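Local coordinates for protein L-lactate dehydrogenase (Trichomonas vaginalis, PDB 4UUL) that probably reduces 2-oxo acids such as pyruvate or oxaloacetate with NADH, as an engineered variant of a lactate dehydrogenase in the lactate/malate dehydrogenase superfamily, at residues N160-E165 with D219-K224; V177-V182 with E301-N306. The protein carries 1 engineered substitution. All blocks are in the same frame, centred on the assembly; numbering follows the deposited sequence.

Interaction 1 of 2, residues N160-E165 with D219-K224; sequences NRAYYE and DTFFKK
Ala162 and Glu165 meet Phe221 and Lys224 where two helices of the alpha/beta C-terminal domain of the lactate/malate dehydrogenase fold pass each other. The short segments run closer to antiparallel than parallel, at 131°, with their axes 10.8 Å apart. Backbones at this spacing do not touch, so side chains bridge the gap.

The packed part is built around the Phe221 ring. It enters edge first. Its CG is anti to the backbone N (chi1 165°), which sends the ring to the 160-165 helix although the CB itself does not point there. Ala162 CB meets the ring edge at Phe221 CZ, 3.8 Å away. Glu165 CG meets the rim farther round, 3.8 Å from Phe221 CD1. Phe221 also touches Ala192 of strand 191-193 and Leu194.

The looser side is polar and faces solvent at Lys224. The bend of the Glu165 chain at chi2 keeps CG against the ring edge and turns the carboxylate to the lysine. The two side chains cross at about a right angle. Tyr216 OH also hydrogen-bonds Glu165 OE2, so two partners grip one oxygen and probably stabilise its negative charge. The salt bridge itself is short: Lys224 NZ lies 2.7 Å from Glu165 OE2, on the syn side and 25° out of the carboxylate plane.

Interaction 2 of 2, residues V177-V182 with E301-N306; sequences VHDIIV and EGFKVN
The backbones of Asp179 and Phe303 stay well apart, 9.1 Å between their CA atoms, and no hydrogen bond joins the two segments. Strand 177-183 is interrupted here. Asp179 has positive phi, and Asp179 and Ile180 form the short break between its two parts. The partner segment 301-306 is a loop.

One aromatic side chain spans the gap. Phe303 reaches from the loop toward the strand and meets two residues in different ways. Ile181 places its terminal methyl over one ring face. This is a CH-pi contact: Ile181 CD1 is 3.8 Å from the centroid of the Phe303 ring and only 9° off the ring normal. CD1 is anti to CA about the CB-CG1 bond (chi2 165°), which carries it out to the ring.

Asp179 comes to the ring edge instead. Its CG lies in the ring plane, 3.8 Å from Phe303 CE1, and its OD1 is 3.8 Å from Phe303 CZ. The carboxylate plane stands 73° from the ring plane. An acidic oxygen beside aromatic C-H groups meets the weakly positive rim of the ring, probably a mildly favourable contact.

The loop is also held through its backbone, since Tyr277 OH hydrogen-bonds Phe303 N. Pro288 of strand 284-291 touches both Ile181 and Phe303, as does Gln196. Ile180 points away from the loop, packing on Ala162 and Val166 of helix 156-170. Three residues after Phe303, Asn306 N-caps the C-terminal helix 307-337, its OD1 accepting from Leu309 N.

In the fold
From the N terminus, the chain first completes the parallel NAD-binding sheet, ending with strand 151-153. Helix 156-170 follows and supplies 160-165, then strand 177-183 supplies 177-182. Helix 214-236 returns to the first of these, and interaction 1 closes a loop of 53 residues. Interaction 2 closes a longer one of 118 residues, when the chain arrives at 301-306 just before the last helix. The two loops cross, since their segments alternate. Their centres are 15 Å apart. Tyr163 of the first packs on the second, its OH 3.0 Å from Asp179 N and weakly hydrogen-bonded to Ile180 N. Together they link both helices, strand 177-183 and the approach to helix 307-337 within the C-terminal domain.

Interaction 1 of 2, residues N160-E165 with D219-K224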
ATOM      1  N   ASN B 160      -6.575  -6.107 -15.406  1.00 11.80           N
ATOM      2  CA  ASN B 160      -6.100  -6.985 -14.347  1.00 11.95           C
ATOM      3  C   ASN B 160      -7.208  -7.927 -13.901  1.00 12.22           C
ATOM      4  O   ASN B 160      -6.951  -9.130 -13.697  1.00 13.07           O
ATOM      5  CB  ASN B 160      -5.489  -6.194 -13.184  1.00 12.36           C
ATOM      6  CG  ASN B 160      -4.150  -5.613 -13.542  1.00 12.05           C
ATOM      7  OD1 ASN B 160      -3.437  -6.123 -14.408  1.00 13.87           O
ATOM      8  ND2 ASN B 160      -3.770  -4.574 -12.840  1.00 12.87           N
ATOM      9  N   ARG B 161      -8.420  -7.407 -13.736  1.00 12.84           N
ATOM     10  CA  ARG B 161      -9.548  -8.250 -13.395  1.00 13.21           C
ATOM     11  C   ARG B 161      -9.728  -9.351 -14.420  1.00 14.18           C
ATOM     12  O   ARG B 161     -10.016 -10.513 -14.084  1.00 15.48           O
ATOM     13  CB  ARG B 161     -10.846  -7.470 -13.284  1.00 14.22           C
ATOM     14  CG  ARG B 161     -10.942  -6.646 -12.053  1.00 14.98           C
ATOM     15  CD  ARG B 161     -12.104  -5.719 -12.075  1.00 17.35           C
ATOM     16  NE  ARG B 161     -12.303  -5.038 -10.810  1.00 17.46           N
ATOM     17  CZ  ARG B 161     -12.998  -3.935 -10.652  1.00 17.71           C
ATOM     18  NH1 ARG B 161     -13.508  -3.307 -11.735  1.00 19.78           N
ATOM     19  NH2 ARG B 161     -13.102  -3.455  -9.443  1.00 19.05           N
ATOM     20  N   ALA B 162      -9.650  -8.973 -15.696  1.00 13.86           N
ATOM     21  CA  ALA B 162      -9.875  -9.930 -16.769  1.00 15.31           C
ATOM     22  C   ALA B 162      -8.807 -10.998 -16.816  1.00 15.18           C
ATOM     23  O   ALA B 162      -9.106 -12.185 -17.008  1.00 16.40           O
ATOM     24  CB  ALA B 162      -9.944  -9.198 -18.101  1.00 14.92           C
ATOM     25  N   TYR B 163      -7.553 -10.605 -16.579  1.00 14.48           N
ATOM     26  CA  TYR B 163      -6.492 -11.606 -16.548  1.00 15.43           C
ATOM     27  C   TYR B 163      -6.687 -12.631 -15.438  1.00 15.76           C
ATOM     28  O   TYR B 163      -6.518 -13.830 -15.671  1.00 17.31           O
ATOM     29  CB  TYR B 163      -5.103 -10.949 -16.396  1.00 16.11           C
ATOM     30  CG  TYR B 163      -4.387 -10.692 -17.711  1.00 16.15           C
ATOM     31  CD1 TYR B 163      -3.561 -11.645 -18.284  1.00 19.39           C
ATOM     32  CD2 TYR B 163      -4.540  -9.484 -18.393  1.00 15.84           C
ATOM     33  CE1 TYR B 163      -2.925 -11.400 -19.486  1.00 20.49           C
ATOM     34  CE2 TYR B 163      -3.907  -9.215 -19.592  1.00 16.65           C
ATOM     35  CZ  TYR B 163      -3.081 -10.193 -20.130  1.00 17.82           C
ATOM     36  OH  TYR B 163      -2.436  -9.975 -21.323  1.00 19.15           O
ATOM     37  N   TYR B 164      -7.019 -12.169 -14.254  1.00 15.98           N
ATOM     38  CA  TYR B 164      -7.173 -13.136 -13.183  1.00 17.70           C
ATOM     39  C   TYR B 164      -8.343 -14.077 -13.467  1.00 19.70           C
ATOM     40  O   TYR B 164      -8.248 -15.290 -13.272  1.00 20.83           O
ATOM     41  CB  TYR B 164      -7.339 -12.404 -11.867  1.00 20.64           C
ATOM     42  CG  TYR B 164      -7.072 -13.392 -10.718  1.00 19.49           C
ATOM     43  CD1 TYR B 164      -8.088 -14.191 -10.233  1.00 19.52           C
ATOM     44  CD2 TYR B 164      -5.774 -13.525 -10.140  1.00 22.29           C
ATOM     45  CE1 TYR B 164      -7.896 -15.109  -9.209  1.00 24.61           C
ATOM     46  CE2 TYR B 164      -5.543 -14.450  -9.102  1.00 23.76           C
ATOM     47  CZ  TYR B 164      -6.592 -15.229  -8.650  1.00 24.08           C
ATOM     48  OH  TYR B 164      -6.350 -16.096  -7.640  1.00 26.30           O
ATOM     49  N   GLU B 165      -9.439 -13.544 -13.999  1.00 18.75           N
ATOM     50  CA  GLU B 165     -10.596 -14.364 -14.250  1.00 20.73           C
ATOM     51  C   GLU B 165     -10.267 -15.428 -15.283  1.00 20.55           C
ATOM     52  O   GLU B 165     -10.620 -16.579 -15.132  1.00 22.23           O
ATOM     53  CB  GLU B 165     -11.763 -13.479 -14.698  1.00 22.15           C
ATOM     54  CG  GLU B 165     -12.914 -14.166 -15.326  1.00 22.53           C
ATOM     55  CD  GLU B 165     -13.616 -15.167 -14.384  1.00 26.33           C
ATOM     56  OE1 GLU B 165     -13.463 -15.062 -13.141  1.00 29.09           O
ATOM     57  OE2 GLU B 165     -14.320 -16.073 -14.893  1.00 28.76           O
ATOM     58  N   ASP B 219     -20.624 -13.993 -23.106  1.00 36.43           N
ATOM     59  CA  ASP B 219     -21.686 -13.580 -22.212  1.00 39.19           C
ATOM     60  C   ASP B 219     -21.279 -13.571 -20.729  1.00 37.62           C
ATOM     61  O   ASP B 219     -21.199 -12.503 -20.101  1.00 37.02           O
ATOM     62  CB  ASP B 219     -22.909 -14.455 -22.404  1.00 46.67           C
ATOM     63  CG  ASP B 219     -24.101 -13.904 -21.677  1.00 53.37           C
ATOM     64  OD1 ASP B 219     -24.669 -12.901 -22.168  1.00 57.86           O
ATOM     65  OD2 ASP B 219     -24.438 -14.436 -20.595  1.00 55.41           O
ATOM     66  N   THR B 220     -21.016 -14.746 -20.168  1.00 36.78           N
ATOM     67  CA  THR B 220     -20.684 -14.860 -18.751  1.00 37.34           C
ATOM     68  C   THR B 220     -19.472 -14.013 -18.351  1.00 35.73           C
ATOM     69  O   THR B 220     -19.488 -13.345 -17.302  1.00 35.95           O
ATOM     70  CB  THR B 220     -20.324 -16.298 -18.380  1.00 43.20           C
ATOM     71  OG1 THR B 220     -21.402 -17.169 -18.727  1.00 46.84           O
ATOM     72  CG2 THR B 220     -20.021 -16.405 -16.880  1.00 45.53           C
ATOM     73  N   PHE B 221     -18.410 -14.074 -19.149  1.00 30.88           N
ATOM     74  CA  PHE B 221     -17.160 -13.431 -18.787  1.00 26.44           C
ATOM     75  C   PHE B 221     -17.390 -11.929 -18.571  1.00 24.48           C
ATOM     76  O   PHE B 221     -17.041 -11.406 -17.520  1.00 23.73           O
ATOM     77  CB  PHE B 221     -16.110 -13.733 -19.845  1.00 25.23           C
ATOM     78  CG  PHE B 221     -14.920 -12.856 -19.784  1.00 21.73           C
ATOM     79  CD1 PHE B 221     -13.947 -13.035 -18.825  1.00 23.09           C
ATOM     80  CD2 PHE B 221     -14.758 -11.884 -20.732  1.00 22.29           C
ATOM     81  CE1 PHE B 221     -12.843 -12.181 -18.799  1.00 22.32           C
ATOM     82  CE2 PHE B 221     -13.675 -11.079 -20.726  1.00 21.71           C
ATOM     83  CZ  PHE B 221     -12.739 -11.193 -19.754  1.00 22.39           C
ATOM     84  N   PHE B 222     -18.043 -11.244 -19.503  1.00 28.04           N
ATOM     85  CA  PHE B 222     -18.243  -9.788 -19.320  1.00 29.88           C
ATOM     86  C   PHE B 222     -19.156  -9.487 -18.141  1.00 26.94           C
ATOM     87  O   PHE B 222     -19.010  -8.454 -17.447  1.00 29.99           O
ATOM     88  CB  PHE B 222     -18.789  -9.114 -20.587  1.00 32.17           C
ATOM     89  CG  PHE B 222     -18.925  -7.606 -20.470  1.00 34.83           C
ATOM     90  CD1 PHE B 222     -17.807  -6.800 -20.429  1.00 36.44           C
ATOM     91  CD2 PHE B 222     -20.175  -7.007 -20.399  1.00 35.90           C
ATOM     92  CE1 PHE B 222     -17.922  -5.424 -20.339  1.00 39.29           C
ATOM     93  CE2 PHE B 222     -20.288  -5.635 -20.309  1.00 39.87           C
ATOM     94  CZ  PHE B 222     -19.154  -4.846 -20.272  1.00 40.48           C
ATOM     95  N   LYS B 223     -20.102 -10.376 -17.876  1.00 28.45           N
ATOM     96  CA  LYS B 223     -20.968 -10.182 -16.725  1.00 30.20           C
ATOM     97  C   LYS B 223     -20.157 -10.237 -15.440  1.00 30.38           C
ATOM     98  O   LYS B 223     -20.378  -9.434 -14.535  1.00 30.06           O
ATOM     99  CB  LYS B 223     -22.066 -11.227 -16.693  1.00 35.52           C
ATOM    100  CG  LYS B 223     -23.144 -10.955 -17.725  1.00 41.85           C
ATOM    101  CD  LYS B 223     -24.211 -12.011 -17.668  1.00 48.87           C
ATOM    102  CE  LYS B 223     -25.276 -11.784 -18.712  1.00 55.61           C
ATOM    103  NZ  LYS B 223     -26.258 -12.890 -18.664  1.00 59.67           N
ATOM    104  N   LYS B 224     -19.230 -11.182 -15.353  1.00 29.87           N
ATOM    105  CA  LYS B 224     -18.416 -11.298 -14.154  1.00 32.45           C
ATOM    106  C   LYS B 224     -17.574 -10.048 -13.996  1.00 35.52           C
ATOM    107  O   LYS B 224     -17.540  -9.461 -12.904  1.00 39.15           O
ATOM    108  CB  LYS B 224     -17.515 -12.522 -14.237  1.00 37.03           C
ATOM    109  CG  LYS B 224     -18.286 -13.821 -14.148  1.00 44.02           C
ATOM    110  CD  LYS B 224     -17.395 -15.031 -14.379  1.00 47.87           C
ATOM    111  CE  LYS B 224     -17.071 -15.756 -13.100  1.00 47.78           C
ATOM    112  NZ  LYS B 224     -16.385 -17.059 -13.399  1.00 50.37           N
TER

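Interaction 2 of 2, residues V177-V182 with E301-N306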
ATOM      1  N   VAL B 177      -1.041 -16.235 -19.602  1.00 23.18           N
ATOM      2  CA  VAL B 177      -2.113 -15.730 -20.466  1.00 21.37           C
ATOM      3  C   VAL B 177      -1.546 -14.470 -21.087  1.00 20.18           C
ATOM      4  O   VAL B 177      -0.778 -13.776 -20.446  1.00 21.08           O
ATOM      5  CB  VAL B 177      -3.379 -15.436 -19.675  1.00 20.98           C
ATOM      6  CG1 VAL B 177      -4.489 -14.907 -20.573  1.00 22.78           C
ATOM      7  CG2 VAL B 177      -3.837 -16.683 -18.933  1.00 23.74           C
ATOM      8  N   HIS B 178      -1.920 -14.201 -22.331  1.00 19.49           N
ATOM      9  CA  HIS B 178      -1.345 -13.116 -23.112  1.00 19.86           C
ATOM     10  C   HIS B 178      -2.404 -12.431 -23.949  1.00 18.65           C
ATOM     11  O   HIS B 178      -3.291 -13.083 -24.474  1.00 20.04           O
ATOM     12  CB  HIS B 178      -0.275 -13.687 -24.057  1.00 23.48           C
ATOM     13  CG  HIS B 178       0.778 -14.458 -23.343  1.00 27.02           C
ATOM     14  ND1 HIS B 178       1.869 -13.863 -22.746  1.00 28.63           N
ATOM     15  CD2 HIS B 178       0.885 -15.781 -23.096  1.00 28.51           C
ATOM     16  CE1 HIS B 178       2.616 -14.799 -22.173  1.00 29.63           C
ATOM     17  NE2 HIS B 178       2.036 -15.970 -22.371  1.00 29.74           N
ATOM     18  N   ASP B 179      -2.254 -11.128 -24.087  1.00 17.40           N
ATOM     19  CA  ASP B 179      -2.991 -10.333 -25.077  1.00 17.12           C
ATOM     20  C   ASP B 179      -4.484 -10.244 -24.835  1.00 15.71           C
ATOM     21  O   ASP B 179      -5.261 -10.131 -25.789  1.00 17.00           O
ATOM     22  CB  ASP B 179      -2.687 -10.809 -26.500  1.00 19.58           C
ATOM     23  CG  ASP B 179      -1.247 -10.629 -26.861  1.00 22.18           C
ATOM     24  OD1 ASP B 179      -0.605  -9.672 -26.385  1.00 24.24           O
ATOM     25  OD2 ASP B 179      -0.741 -11.474 -27.615  1.00 25.73           O
ATOM     26  N   ILE B 180      -4.898 -10.208 -23.581  1.00 15.54           N
ATOM     27  CA  ILE B 180      -6.238  -9.721 -23.217  1.00 13.64           C
ATOM     28  C   ILE B 180      -6.246  -8.195 -23.302  1.00 14.56           C
ATOM     29  O   ILE B 180      -5.307  -7.553 -22.854  1.00 15.75           O
ATOM     30  CB  ILE B 180      -6.633 -10.181 -21.804  1.00 15.06           C
ATOM     31  CG1 ILE B 180      -6.746 -11.703 -21.768  1.00 16.30           C
ATOM     32  CG2 ILE B 180      -7.911  -9.485 -21.355  1.00 15.58           C
ATOM     33  CD1 ILE B 180      -7.031 -12.243 -20.374  1.00 18.20           C
ATOM     34  N   ILE B 181      -7.305  -7.614 -23.885  1.00 14.19           N
ATOM     35  CA  ILE B 181      -7.343  -6.174 -24.065  1.00 13.77           C
ATOM     36  C   ILE B 181      -8.695  -5.643 -23.616  1.00 13.50           C
ATOM     37  O   ILE B 181      -9.725  -6.266 -23.881  1.00 15.09           O
ATOM     38  CB  ILE B 181      -7.174  -5.807 -25.555  1.00 15.06           C
ATOM     39  CG1 ILE B 181      -5.921  -6.466 -26.139  1.00 16.84           C
ATOM     40  CG2 ILE B 181      -7.187  -4.284 -25.742  1.00 15.42           C
ATOM     41  CD1 ILE B 181      -5.920  -6.433 -27.646  1.00 18.08           C
ATOM     42  N   VAL B 182      -8.683  -4.468 -22.983  1.00 12.45           N
ATOM     43  CA  VAL B 182      -9.916  -3.760 -22.679  1.00 13.65           C
ATOM     44  C   VAL B 182      -9.946  -2.527 -23.582  1.00 12.87           C
ATOM     45  O   VAL B 182      -9.021  -1.720 -23.550  1.00 14.13           O
ATOM     46  CB  VAL B 182      -9.950  -3.350 -21.188  1.00 17.17           C
ATOM     47  CG1 VAL B 182     -11.032  -2.433 -20.990  1.00 19.24           C
ATOM     48  CG2 VAL B 182     -10.062  -4.600 -20.350  1.00 20.19           C
ATOM     49  N   GLU B 301       0.227  -2.502 -32.823  1.00 21.45           N
ATOM     50  CA  GLU B 301      -0.291  -2.901 -34.126  1.00 23.85           C
ATOM     51  C   GLU B 301      -0.445  -4.409 -34.219  1.00 22.94           C
ATOM     52  O   GLU B 301       0.209  -5.117 -33.485  1.00 25.16           O
ATOM     53  CB  GLU B 301       0.666  -2.444 -35.235  1.00 28.30           C
ATOM     54  CG  GLU B 301       0.972  -0.964 -35.213  1.00 34.24           C
ATOM     55  CD  GLU B 301       0.399  -0.176 -36.364  1.00 44.37           C
ATOM     56  OE1 GLU B 301       0.298  -0.695 -37.486  1.00 49.85           O
ATOM     57  OE2 GLU B 301       0.099   1.008 -36.164  1.00 47.45           O
ATOM     58  N   GLY B 302      -1.285  -4.899 -35.124  1.00 23.30           N
ATOM     59  CA  GLY B 302      -1.258  -6.303 -35.470  1.00 23.76           C
ATOM     60  C   GLY B 302      -2.375  -7.127 -34.888  1.00 22.48           C
ATOM     61  O   GLY B 302      -2.535  -8.281 -35.224  1.00 25.35           O
ATOM     62  N   PHE B 303      -3.176  -6.553 -34.010  1.00 20.01           N
ATOM     63  CA  PHE B 303      -4.344  -7.265 -33.525  1.00 20.81           C
ATOM     64  C   PHE B 303      -5.406  -7.332 -34.622  1.00 22.59           C
ATOM     65  O   PHE B 303      -5.438  -6.522 -35.556  1.00 23.07           O
ATOM     66  CB  PHE B 303      -4.867  -6.644 -32.224  1.00 19.30           C
ATOM     67  CG  PHE B 303      -3.914  -6.870 -31.041  1.00 17.81           C
ATOM     68  CD1 PHE B 303      -3.622  -8.173 -30.643  1.00 18.96           C
ATOM     69  CD2 PHE B 303      -3.324  -5.808 -30.384  1.00 17.76           C
ATOM     70  CE1 PHE B 303      -2.728  -8.409 -29.603  1.00 19.14           C
ATOM     71  CE2 PHE B 303      -2.456  -6.031 -29.328  1.00 18.68           C
ATOM     72  CZ  PHE B 303      -2.155  -7.321 -28.937  1.00 19.79           C
ATOM     73  N   LYS B 304      -6.284  -8.319 -34.512  1.00 22.07           N
ATOM     74  CA  LYS B 304      -7.274  -8.586 -35.553  1.00 22.62           C
ATOM     75  C   LYS B 304      -8.631  -8.140 -35.091  1.00 21.29           C
ATOM     76  O   LYS B 304      -8.987  -8.284 -33.913  1.00 22.29           O
ATOM     77  CB  LYS B 304      -7.328 -10.069 -35.835  1.00 25.99           C
ATOM     78  CG  LYS B 304      -6.050 -10.587 -36.492  1.00 35.37           C
ATOM     79  CD  LYS B 304      -6.233 -11.967 -37.112  1.00 45.75           C
ATOM     80  CE  LYS B 304      -6.478 -13.036 -36.052  1.00 53.94           C
ATOM     81  NZ  LYS B 304      -6.307 -14.408 -36.626  1.00 56.67           N
ATOM     82  N   VAL B 305      -9.391  -7.581 -36.012  1.00 21.40           N
ATOM     83  CA  VAL B 305     -10.718  -7.118 -35.694  1.00 20.77           C
ATOM     84  C   VAL B 305     -11.754  -7.970 -36.447  1.00 21.14           C
ATOM     85  O   VAL B 305     -12.039  -7.744 -37.614  1.00 23.78           O
ATOM     86  CB  VAL B 305     -10.900  -5.631 -36.023  1.00 21.44           C
ATOM     87  CG1 VAL B 305     -12.292  -5.163 -35.580  1.00 18.95           C
ATOM     88  CG2 VAL B 305      -9.824  -4.770 -35.343  1.00 22.06           C
ATOM     89  N   ASN B 306     -12.325  -8.954 -35.746  1.00 20.72           N
ATOM     90  CA  ASN B 306     -13.359  -9.800 -36.312  1.00 21.07           C
ATOM     91  C   ASN B 306     -14.686  -9.053 -36.265  1.00 20.49           C
ATOM     92  O   ASN B 306     -14.760  -7.920 -35.802  1.00 19.77           O
ATOM     93  CB  ASN B 306     -13.421 -11.223 -35.710  1.00 22.89           C
ATOM     94  CG  ASN B 306     -13.853 -11.256 -34.269  1.00 24.11           C
ATOM     95  OD1 ASN B 306     -14.325 -10.267 -33.686  1.00 22.18           O
ATOM     96  ND2 ASN B 306     -13.663 -12.407 -33.650  1.00 26.13           N
TER